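Local atomic coordinates of sugar ABC transporter (Agrobacterium radiobacter, PDB entry 4RXT), a protein that probably captures a sugar for uptake by an ABC transporter, and here holds arabinose. Residues E4-I9 against K36-G41; N140-G145 against D170-G175. One frame throughout, in Å; residues are numbered along the deposited sequence.

Contact 1 of 2, residues E4-I9 against K36-G41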
ATOM      1  N   GLU A   4      25.702 -13.758 -14.399  1.00 20.09           N
ATOM      2  CA  GLU A   4      24.785 -13.448 -13.313  1.00 21.83           C
ATOM      3  C   GLU A   4      23.610 -12.774 -13.939  1.00 21.79           C
ATOM      4  O   GLU A   4      23.763 -11.863 -14.741  1.00 24.93           O
ATOM      5  CB  GLU A   4      25.508 -12.611 -12.260  1.00 27.74           C
ATOM      6  CG  GLU A   4      24.723 -11.484 -11.654  1.00 29.88           C
ATOM      7  CD  GLU A   4      25.557 -10.650 -10.708  1.00 46.69           C
ATOM      8  OE1 GLU A   4      25.910 -11.135  -9.611  1.00 52.66           O
ATOM      9  OE2 GLU A   4      25.859  -9.500 -11.109  1.00 81.69           O
ATOM     10  N   VAL A   5      22.444 -13.327 -13.655  1.00 19.75           N
ATOM     11  CA  VAL A   5      21.227 -12.872 -14.283  1.00 18.49           C
ATOM     12  C   VAL A   5      20.806 -11.523 -13.735  1.00 17.97           C
ATOM     13  O   VAL A   5      21.260 -11.069 -12.671  1.00 16.66           O
ATOM     14  CB  VAL A   5      20.083 -13.917 -14.215  1.00 21.86           C
ATOM     15  CG1 VAL A   5      20.516 -15.224 -14.877  1.00 23.64           C
ATOM     16  CG2 VAL A   5      19.612 -14.111 -12.792  1.00 20.25           C
ATOM     17  N   THR A   6      20.012 -10.848 -14.553  1.00 15.84           N
ATOM     18  CA  THR A   6      19.413  -9.562 -14.235  1.00 17.29           C
ATOM     19  C   THR A   6      17.912  -9.725 -14.009  1.00 14.33           C
ATOM     20  O   THR A   6      17.188 -10.294 -14.832  1.00 14.33           O
ATOM     21  CB  THR A   6      19.677  -8.508 -15.341  1.00 17.45           C
ATOM     22  OG1 THR A   6      21.097  -8.354 -15.539  1.00 20.76           O
ATOM     23  CG2 THR A   6      19.059  -7.176 -14.967  1.00 15.69           C
ATOM     24  N   ILE A   7      17.457  -9.228 -12.867  1.00 15.83           N
ATOM     25  CA  ILE A   7      16.031  -9.212 -12.488  1.00 13.46           C
ATOM     26  C   ILE A   7      15.689  -7.807 -11.975  1.00 12.67           C
ATOM     27  O   ILE A   7      15.892  -7.503 -10.802  1.00 14.78           O
ATOM     28  CB  ILE A   7      15.692 -10.323 -11.448  1.00 16.22           C
ATOM     29  CG1 ILE A   7      16.095 -11.685 -12.000  1.00 16.07           C
ATOM     30  CG2 ILE A   7      14.203 -10.263 -11.121  1.00 13.40           C
ATOM     31  CD1 ILE A   7      15.883 -12.850 -11.053  1.00 16.54           C
ATOM     32  N   PRO A   8      15.222  -6.930 -12.878  1.00 12.99           N
ATOM     33  CA  PRO A   8      14.748  -5.630 -12.462  1.00 12.49           C
ATOM     34  C   PRO A   8      13.529  -5.708 -11.554  1.00 13.05           C
ATOM     35  O   PRO A   8      12.706  -6.626 -11.672  1.00 16.36           O
ATOM     36  CB  PRO A   8      14.357  -4.936 -13.766  1.00 16.22           C
ATOM     37  CG  PRO A   8      14.983  -5.737 -14.843  1.00 19.28           C
ATOM     38  CD  PRO A   8      15.030  -7.120 -14.315  1.00 14.93           C
ATOM     39  N   ILE A   9      13.422  -4.716 -10.690  1.00 13.02           N
ATOM     40  CA  ILE A   9      12.205  -4.475  -9.912  1.00 13.52           C
ATOM     41  C   ILE A   9      11.676  -3.090 -10.283  1.00 11.37           C
ATOM     42  O   ILE A   9      12.441  -2.104 -10.324  1.00 13.53           O
ATOM     43  CB  ILE A   9      12.425  -4.585  -8.373  1.00 12.94           C
ATOM     44  CG1 ILE A   9      11.073  -4.471  -7.647  1.00 15.65           C
ATOM     45  CG2 ILE A   9      13.525  -3.637  -7.854  1.00 15.38           C
ATOM     46  CD1 ILE A   9      11.115  -5.025  -6.230  1.00 17.17           C
ATOM     47  N   LYS A  36      21.819  -9.312 -10.287  1.00 16.96           N
ATOM     48  CA  LYS A  36      21.838  -7.868 -10.544  1.00 16.47           C
ATOM     49  C   LYS A  36      20.360  -7.403 -10.509  1.00 18.49           C
ATOM     50  O   LYS A  36      19.494  -7.952 -11.208  1.00 16.09           O
ATOM     51  CB  LYS A  36      22.445  -7.572 -11.936  1.00 18.76           C
ATOM     52  CG  LYS A  36      22.469  -6.102 -12.416  1.00 30.81           C
ATOM     53  CD  LYS A  36      22.445  -5.924 -13.950  1.00 29.16           C
ATOM     54  CE  LYS A  36      22.413  -4.466 -14.348  1.00 32.53           C
ATOM     55  NZ  LYS A  36      22.525  -4.244 -15.833  1.00 45.76           N
ATOM     56  N   VAL A  37      20.052  -6.422  -9.658  1.00 15.42           N
ATOM     57  CA  VAL A  37      18.683  -5.924  -9.484  1.00 14.38           C
ATOM     58  C   VAL A  37      18.616  -4.411  -9.741  1.00 14.18           C
ATOM     59  O   VAL A  37      18.713  -3.589  -8.817  1.00 18.02           O
ATOM     60  CB  VAL A  37      18.126  -6.285  -8.086  1.00 16.61           C
ATOM     61  CG1 VAL A  37      16.722  -5.751  -7.920  1.00 14.89           C
ATOM     62  CG2 VAL A  37      18.147  -7.799  -7.856  1.00 17.60           C
ATOM     63  N   PRO A  38      18.422  -4.038 -11.013  1.00 14.36           N
ATOM     64  CA  PRO A  38      18.129  -2.654 -11.295  1.00 15.08           C
ATOM     65  C   PRO A  38      16.869  -2.207 -10.599  1.00 16.38           C
ATOM     66  O   PRO A  38      15.901  -2.932 -10.555  1.00 16.68           O
ATOM     67  CB  PRO A  38      17.939  -2.612 -12.834  1.00 17.70           C
ATOM     68  CG  PRO A  38      18.563  -3.872 -13.356  1.00 17.66           C
ATOM     69  CD  PRO A  38      18.486  -4.869 -12.237  1.00 15.43           C
ATOM     70  N   GLU A  39      16.906  -1.004 -10.049  1.00 14.82           N
ATOM     71  CA  GLU A  39      15.815  -0.455  -9.255  1.00 15.97           C
ATOM     72  C   GLU A  39      15.126   0.614 -10.093  1.00 17.79           C
ATOM     73  O   GLU A  39      15.638   1.716 -10.283  1.00 21.68           O
ATOM     74  CB  GLU A  39      16.379   0.117  -7.954  1.00 15.30           C
ATOM     75  CG  GLU A  39      17.036  -0.941  -7.078  1.00 21.10           C
ATOM     76  CD  GLU A  39      17.657  -0.420  -5.793  1.00 24.96           C
ATOM     77  OE1 GLU A  39      17.297   0.685  -5.322  1.00 23.28           O
ATOM     78  OE2 GLU A  39      18.488  -1.144  -5.200  1.00 25.52           O
ATOM     79  N   LEU A  40      13.958   0.245 -10.592  1.00 14.89           N
ATOM     80  CA  LEU A  40      13.239   0.981 -11.625  1.00 13.99           C
ATOM     81  C   LEU A  40      11.914   1.515 -11.120  1.00 12.11           C
ATOM     82  O   LEU A  40      11.338   0.981 -10.163  1.00 13.79           O
ATOM     83  CB  LEU A  40      12.991   0.111 -12.857  1.00 14.23           C
ATOM     84  CG  LEU A  40      14.211  -0.581 -13.485  1.00 16.94           C
ATOM     85  CD1 LEU A  40      13.784  -1.370 -14.713  1.00 18.52           C
ATOM     86  CD2 LEU A  40      15.331   0.401 -13.815  1.00 19.46           C
ATOM     87  N   GLY A  41      11.422   2.557 -11.789  1.00 16.84           N
ATOM     88  CA  GLY A  41      10.126   3.110 -11.440  1.00 14.93           C
ATOM     89  C   GLY A  41      10.009   4.593 -11.765  1.00 13.25           C
ATOM     90  O   GLY A  41      11.019   5.306 -11.896  1.00 17.30           O
TER

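Contact 2 of 2, residues N140-G145 against D170-G175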
ATOM      1  N   ASN A 140      -5.703   7.536  -2.246  1.00 10.46           N
ATOM      2  CA  ASN A 140      -4.573   8.273  -2.858  1.00 12.08           C
ATOM      3  C   ASN A 140      -4.842   8.698  -4.302  1.00 10.84           C
ATOM      4  O   ASN A 140      -4.597   9.766  -4.697  1.00 13.16           O
ATOM      5  CB  ASN A 140      -3.312   7.374  -2.793  1.00 13.07           C
ATOM      6  CG  ASN A 140      -2.022   8.072  -3.139  1.00 15.59           C
ATOM      7  OD1 ASN A 140      -1.141   7.479  -3.720  1.00 15.71           O
ATOM      8  ND2 ASN A 140      -1.910   9.258  -2.766  1.00 17.25           N
ATOM      9  N   THR A 141      -5.361   7.747  -5.082  1.00 12.15           N
ATOM     10  CA  THR A 141      -5.581   7.932  -6.521  1.00 13.72           C
ATOM     11  C   THR A 141      -6.540   6.808  -6.979  1.00 13.11           C
ATOM     12  O   THR A 141      -6.570   5.729  -6.369  1.00 12.95           O
ATOM     13  CB  THR A 141      -4.244   7.886  -7.301  1.00 15.45           C
ATOM     14  OG1 THR A 141      -4.437   8.214  -8.694  1.00 19.65           O
ATOM     15  CG2 THR A 141      -3.536   6.518  -7.144  1.00 19.39           C
ATOM     16  N   PRO A 142      -7.321   7.051  -8.052  1.00 12.93           N
ATOM     17  CA  PRO A 142      -8.242   5.983  -8.499  1.00 12.54           C
ATOM     18  C   PRO A 142      -7.579   4.866  -9.313  1.00 12.94           C
ATOM     19  O   PRO A 142      -6.537   5.056  -9.930  1.00 15.82           O
ATOM     20  CB  PRO A 142      -9.226   6.739  -9.382  1.00 15.28           C
ATOM     21  CG  PRO A 142      -8.430   7.815  -9.959  1.00 21.21           C
ATOM     22  CD  PRO A 142      -7.514   8.279  -8.841  1.00 14.92           C
ATOM     23  N   GLY A 143      -8.223   3.701  -9.351  1.00 15.38           N
ATOM     24  CA  GLY A 143      -7.817   2.678 -10.293  1.00 15.32           C
ATOM     25  C   GLY A 143      -6.689   1.742  -9.865  1.00 14.27           C
ATOM     26  O   GLY A 143      -6.279   0.881 -10.628  1.00 14.75           O
ATOM     27  N   ALA A 144      -6.242   1.846  -8.620  1.00 15.10           N
ATOM     28  CA  ALA A 144      -5.170   0.976  -8.113  1.00 13.97           C
ATOM     29  C   ALA A 144      -5.757  -0.304  -7.557  1.00 13.30           C
ATOM     30  O   ALA A 144      -6.722  -0.267  -6.833  1.00 17.42           O
ATOM     31  CB  ALA A 144      -4.325   1.682  -7.023  1.00 14.08           C
ATOM     32  N   GLY A 145      -5.160  -1.430  -7.856  1.00 14.19           N
ATOM     33  CA  GLY A 145      -5.682  -2.700  -7.355  1.00 13.07           C
ATOM     34  C   GLY A 145      -5.733  -2.744  -5.823  1.00 14.95           C
ATOM     35  O   GLY A 145      -6.740  -3.062  -5.216  1.00 14.65           O
ATOM     36  N   ASP A 170     -16.385   9.822   0.205  1.00 13.06           N
ATOM     37  CA  ASP A 170     -15.538   8.779  -0.363  1.00 13.42           C
ATOM     38  C   ASP A 170     -14.728   9.497  -1.421  1.00 12.89           C
ATOM     39  O   ASP A 170     -15.221   9.739  -2.502  1.00 16.25           O
ATOM     40  CB  ASP A 170     -16.471   7.709  -0.900  1.00 17.92           C
ATOM     41  CG  ASP A 170     -15.795   6.530  -1.560  1.00 27.98           C
ATOM     42  OD1 ASP A 170     -14.584   6.495  -1.823  1.00 27.37           O
ATOM     43  OD2 ASP A 170     -16.561   5.592  -1.871  1.00 57.21           O
ATOM     44  N   LYS A 171     -13.529   9.951  -1.047  1.00 14.23           N
ATOM     45  CA  LYS A 171     -12.787  10.932  -1.847  1.00 12.82           C
ATOM     46  C   LYS A 171     -11.492  10.341  -2.366  1.00 11.00           C
ATOM     47  O   LYS A 171     -10.905   9.432  -1.730  1.00 13.37           O
ATOM     48  CB  LYS A 171     -12.455  12.183  -1.014  1.00 17.91           C
ATOM     49  CG  LYS A 171     -13.660  13.024  -0.697  1.00 22.54           C
ATOM     50  CD  LYS A 171     -13.975  13.826  -1.940  1.00 38.94           C
ATOM     51  CE  LYS A 171     -14.922  14.977  -1.703  1.00 44.06           C
ATOM     52  NZ  LYS A 171     -15.716  15.122  -2.951  1.00 52.32           N
ATOM     53  N   TYR A 172     -11.061  10.863  -3.509  1.00 14.13           N
ATOM     54  CA  TYR A 172      -9.779  10.489  -4.106  1.00 13.11           C
ATOM     55  C   TYR A 172      -8.934  11.705  -4.264  1.00 13.59           C
ATOM     56  O   TYR A 172      -9.420  12.767  -4.650  1.00 15.57           O
ATOM     57  CB  TYR A 172      -9.984   9.885  -5.499  1.00 14.21           C
ATOM     58  CG  TYR A 172     -10.634   8.494  -5.486  1.00 13.20           C
ATOM     59  CD1 TYR A 172     -12.022   8.334  -5.476  1.00 19.91           C
ATOM     60  CD2 TYR A 172      -9.853   7.360  -5.471  1.00 15.37           C
ATOM     61  CE1 TYR A 172     -12.600   7.074  -5.457  1.00 19.16           C
ATOM     62  CE2 TYR A 172     -10.412   6.117  -5.465  1.00 14.72           C
ATOM     63  CZ  TYR A 172     -11.787   5.972  -5.485  1.00 18.82           C
ATOM     64  OH  TYR A 172     -12.319   4.680  -5.490  1.00 19.87           O
ATOM     65  N   ALA A 173      -7.657  11.507  -4.013  1.00 15.84           N
ATOM     66  CA  ALA A 173      -6.666  12.556  -4.180  1.00 13.63           C
ATOM     67  C   ALA A 173      -5.985  12.338  -5.560  1.00 16.21           C
ATOM     68  O   ALA A 173      -6.526  11.627  -6.449  1.00 18.67           O
ATOM     69  CB  ALA A 173      -5.669  12.570  -2.983  1.00 12.45           C
ATOM     70  N   ASP A 174      -4.858  13.034  -5.757  1.00 17.88           N
ATOM     71  CA  ASP A 174      -4.049  13.016  -6.978  1.00 17.73           C
ATOM     72  C   ASP A 174      -2.633  12.496  -6.681  1.00 13.42           C
ATOM     73  O   ASP A 174      -1.638  12.913  -7.305  1.00 18.25           O
ATOM     74  CB  ASP A 174      -3.954  14.434  -7.553  1.00 14.40           C
ATOM     75  CG  ASP A 174      -3.298  15.404  -6.620  1.00 19.99           C
ATOM     76  OD1 ASP A 174      -2.972  15.042  -5.458  1.00 16.30           O
ATOM     77  OD2 ASP A 174      -3.114  16.546  -7.088  1.00 24.58           O
ATOM     78  N   GLY A 175      -2.540  11.607  -5.705  1.00 14.39           N
ATOM     79  CA  GLY A 175      -1.280  11.041  -5.343  1.00 16.24           C
ATOM     80  C   GLY A 175      -0.380  11.863  -4.444  1.00 14.69           C
ATOM     81  O   GLY A 175       0.673  11.386  -4.115  1.00 15.31           O
TER
HETATM   82  O   HOH W   1       1.395   8.797  -4.475  1.00 20.64           O

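Contact 1 of 2, residues E4-I9 against K36-G41
Thr6 and Lys36 lie side by side where the chain enters the first beta-alpha-beta crossover of a Rossmann-like lobe. The two backbones run nearly parallel, 20° apart. Lys36 N donates to Val5 O, and Ile7 N donates to Lys36 O at 2.9 Å. Further on, Ile9 N donates to Pro38 O, and Leu40 N to Ile9 O at 2.8 Å. The last pair belongs to strands 9-11 and 39-41, joined by helix 17-33. Side chains pack on both faces of these backbone bonds. The extended Lys36 chain points the same way as Thr6, and its CD comes 3.2 Å from Thr6 OG1. Thr6 CG2, anti to the backbone N, meets the Pro38 ring, 3.6 Å from CD. On the same side, Pro8 CB touches Leu40 CD1 at 3.7 Å. On the other face, Ile9 CG2 meets Val37 CG1 at 3.8 Å. Outside the two segments, helix 17-33 covers Ile9, while helix 249-264 lies against Ile7 and Val37. Helix 48-60 packs on Leu40. Glu39 forms a salt bridge with Arg27, and Glu4 OE2 is hydrogen-bonded to Ser1 OG. The next donor due at Ile7 O would be the nitrogen of Pro38, which carries no hydrogen, and this accounts for the missing rung. That oxygen is buried and has no hydrogen-bond partner in the model. Val37 packs against it instead: its CA makes a CA-H...O contact with Ile7 O, and CG1 lies 3.5 Å from the same Ile7 O.

Contact 2 of 2, residues N140-G145 against D170-G175
Asn140 and Ala173 bring their CA atoms within 4.9 Å, where the directions of 140-142 and 172-175 differ by 115°. One backbone hydrogen bond ties them, from Gly175 N to Asn140 O at 2.9 Å. It is bent, with 146° at the hydrogen, and the donor is tilted out of the carbonyl plane. Ala173 CB packs against the same carbonyl oxygen. Asn140 CG is anti to the backbone N (chi1 -169°), and the amide at its end lies against Gly175. Its ND2 comes 3.2 Å from Gly175 CA; this nitrogen is buried and has no partner in the model. The other amide atom is better served. A water donates to Asn140 OD1 at 3.0 Å and to Gly175 O at 2.7 Å, so it closes a second bridge beside the backbone bond. Gly175 has backbone angles that call for glycine. At the other end, the Tyr172 ring meets the Thr141-Pro142 peptide obliquely. Tyr172 CD2 is 3.6 Å from Pro142 N, and CE2 is 3.7 Å from Pro142 CA. Glu148 OE2 accepts from Gly143 N and is hydrogen-bonded to Tyr172 OH, which links the ring to the loop ahead of helix 145-161. Ala144 is the N-cap residue of that helix. Asn140 also touches Glu45 and Asn201, two residues that bind the sugar. Such loops, after the parallel strands of a Rossmann-like lobe, line the cleft of periplasmic sugar-binding proteins. Here Asn140 is consistent with a second-shell residue of the pocket, its side chain about 5 Å from the bound arabinose.

How the contacts relate
Contact 1 is complete in the sequence well before contact 2 starts. Their centres are 28 Å apart, and their nearest atoms about 14 Å, so they do not touch. Each lies in a different sheet, one in each lobe of the two-lobed fold. In both sheets the second strand in chain order is the outermost one beside the first: 39-41 next to 9-11, and 165-172 next to 133-139. Contact 1 lies mostly where its strands begin, away from the sugar. Contact 2 lies at and just past the C-terminal ends of its strands, next to the cleft. Together they mark equivalent crossovers at opposite strand ends, with arabinose bound between the lobes.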